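Local structure of DegQ (Legionella pneumophila, 4YO1) at residues N287-S290 with P291-A295. The protein probably cleaves proteins in the periplasm as a serine endopeptidase of the S1C family, here as the protease part with one PDZ domain. The protein carries 1 engineered substitution. Residues are numbered along the deposited sequence; the frame is centred on the assembly and turned at random.
With CD (cadmium ion), chain C.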
ATOM      1  N   ASN A 287     -18.599 -24.679  17.666  1.00 72.95           N
ATOM      2  CA  ASN A 287     -18.514 -23.231  17.560  1.00 75.61           C
ATOM      3  C   ASN A 287     -19.877 -22.556  17.677  1.00 78.46           C
ATOM      4  O   ASN A 287     -20.881 -23.038  17.142  1.00 80.40           O
ATOM      5  CB  ASN A 287     -17.770 -22.827  16.290  1.00 76.21           C
ATOM      6  CG  ASN A 287     -16.309 -23.242  16.329  1.00 77.21           C
ATOM      7  OD1 ASN A 287     -15.923 -24.115  17.110  1.00 77.75           O
ATOM      8  ND2 ASN A 287     -15.487 -22.611  15.497  1.00 77.68           N
ATOM      9  N   GLN A 288     -19.906 -21.451  18.414  1.00 78.53           N
ATOM     10  CA  GLN A 288     -21.161 -20.816  18.784  1.00 81.57           C
ATOM     11  C   GLN A 288     -21.945 -20.266  17.602  1.00 81.39           C
ATOM     12  O   GLN A 288     -21.363 -19.718  16.668  1.00 80.73           O
ATOM     13  CB  GLN A 288     -20.946 -19.772  19.901  1.00 84.89           C
ATOM     14  CG  GLN A 288     -20.021 -18.591  19.537  1.00 88.54           C
ATOM     15  CD  GLN A 288     -18.529 -18.886  19.716  1.00 89.17           C
ATOM     16  OE1 GLN A 288     -17.746 -17.946  19.844  1.00 90.01           O
ATOM     17  NE2 GLN A 288     -18.127 -20.138  19.757  1.00 89.34           N
ATOM     18  N   ASN A 289     -23.266 -20.437  17.646  1.00 82.57           N
ATOM     19  CA  ASN A 289     -24.184 -19.991  16.590  1.00 82.97           C
ATOM     20  C   ASN A 289     -23.960 -20.610  15.208  1.00 81.68           C
ATOM     21  O   ASN A 289     -24.391 -20.061  14.194  1.00 82.46           O
ATOM     22  CB  ASN A 289     -24.237 -18.462  16.498  1.00 84.95           C
ATOM     23  CG  ASN A 289     -24.982 -17.835  17.655  1.00 87.29           C
ATOM     24  OD1 ASN A 289     -25.903 -18.429  18.216  1.00 88.82           O
ATOM     25  ND2 ASN A 289     -24.585 -16.623  18.022  1.00 87.87           N
ATOM     26  N   SER A 290     -23.290 -21.757  15.179  1.00 78.19           N
ATOM     27  CA  SER A 290     -23.116 -22.523  13.953  1.00 75.51           C
ATOM     28  C   SER A 290     -24.378 -23.364  13.750  1.00 74.58           C
ATOM     29  O   SER A 290     -25.160 -23.530  14.681  1.00 74.55           O
ATOM     30  CB  SER A 290     -21.887 -23.423  14.085  1.00 74.29           C
ATOM     31  OG  SER A 290     -22.020 -24.327  15.170  1.00 74.06           O
ATOM     32  N   PRO A 291     -24.588 -23.909  12.541  1.00 74.76           N
ATOM     33  CA  PRO A 291     -25.812 -24.697  12.338  1.00 74.33           C
ATOM     34  C   PRO A 291     -25.964 -25.888  13.291  1.00 72.89           C
ATOM     35  O   PRO A 291     -27.086 -26.229  13.667  1.00 73.69           O
ATOM     36  CB  PRO A 291     -25.668 -25.190  10.902  1.00 74.42           C
ATOM     37  CG  PRO A 291     -24.805 -24.190  10.252  1.00 74.38           C
ATOM     38  CD  PRO A 291     -23.820 -23.769  11.291  1.00 74.12           C
ATOM     39  N   ALA A 292     -24.855 -26.503  13.684  1.00 70.09           N
ATOM     40  CA  ALA A 292     -24.921 -27.667  14.558  1.00 68.76           C
ATOM     41  C   ALA A 292     -25.227 -27.291  16.008  1.00 68.14           C
ATOM     42  O   ALA A 292     -25.936 -28.014  16.706  1.00 68.44           O
ATOM     43  CB  ALA A 292     -23.644 -28.462  14.474  1.00 67.02           C
ATOM     44  N   GLN A 293     -24.692 -26.165  16.466  1.00 67.70           N
ATOM     45  CA  GLN A 293     -25.059 -25.672  17.784  1.00 69.53           C
ATOM     46  C   GLN A 293     -26.550 -25.422  17.788  1.00 72.88           C
ATOM     47  O   GLN A 293     -27.249 -25.776  18.733  1.00 74.00           O
ATOM     48  CB  GLN A 293     -24.323 -24.376  18.137  1.00 69.42           C
ATOM     49  CG  GLN A 293     -25.037 -23.578  19.226  1.00 70.61           C
ATOM     50  CD  GLN A 293     -24.093 -22.823  20.148  1.00 70.35           C
ATOM     51  OE1 GLN A 293     -24.285 -21.638  20.411  1.00 71.32           O
ATOM     52  NE2 GLN A 293     -23.080 -23.513  20.658  1.00 69.55           N
ATOM     53  N   LEU A 294     -27.027 -24.833  16.697  1.00 75.10           N
ATOM     54  CA  LEU A 294     -28.430 -24.484  16.553  1.00 76.98           C
ATOM     55  C   LEU A 294     -29.257 -25.695  16.168  1.00 76.29           C
ATOM     56  O   LEU A 294     -30.482 -25.672  16.250  1.00 77.38           O
ATOM     57  CB  LEU A 294     -28.587 -23.392  15.499  1.00 79.30           C
ATOM     58  CG  LEU A 294     -27.684 -22.177  15.727  1.00 78.62           C
ATOM     59  CD1 LEU A 294     -27.767 -21.210  14.557  1.00 78.89           C
ATOM     60  CD2 LEU A 294     -27.999 -21.484  17.055  1.00 78.81           C
ATOM     61  N   ALA A 295     -28.583 -26.751  15.731  1.00 73.86           N
ATOM     62  CA  ALA A 295     -29.252 -28.020  15.527  1.00 74.11           C
ATOM     63  C   ALA A 295     -29.281 -28.748  16.856  1.00 73.45           C
ATOM     64  O   ALA A 295     -29.861 -29.823  16.974  1.00 74.41           O
ATOM     65  CB  ALA A 295     -28.532 -28.833  14.506  1.00 73.75           C
TER
HETATM   66 CD    CD C 402     -16.213 -15.954  19.178  1.00135.38          CD
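S290 and Q293 meet where a loop turns into the short helix 291-294. The hydroxyl OG of S290 takes a weak bond from Q293 N at 3.5 Å, the N-cap bond, and itself donates to N287 O at 2.6 Å. Its chi1 of 60° sets OG between the backbone N and the carbonyl carbon, from where it serves both the turn behind and the helix ahead. The Q293 side chain goes one residue further back: CG lies anti to the backbone N (chi1 159°) and the chain folds back over the turn, so that OE1 accepts from N289 N at 3.2 Å. That N-H points straight at the oxygen but comes from above the amide plane, not along a lone pair. The first helical turn closes through L294 N to S290 O at 3.0 Å, while L294 CD1 rests 3.6 Å from N289 O. Q288, inside the type II turn N287 to S290, reaches with OE1 to a cadmium ion (2.6 Å), shared with D143 of the protease domain. P291 packs on M257 and T348. Together this is a type II turn running into a serine N-cap, its capping bond weak, where strand 281-286 passes into helix 291-294 of the PDZ domain.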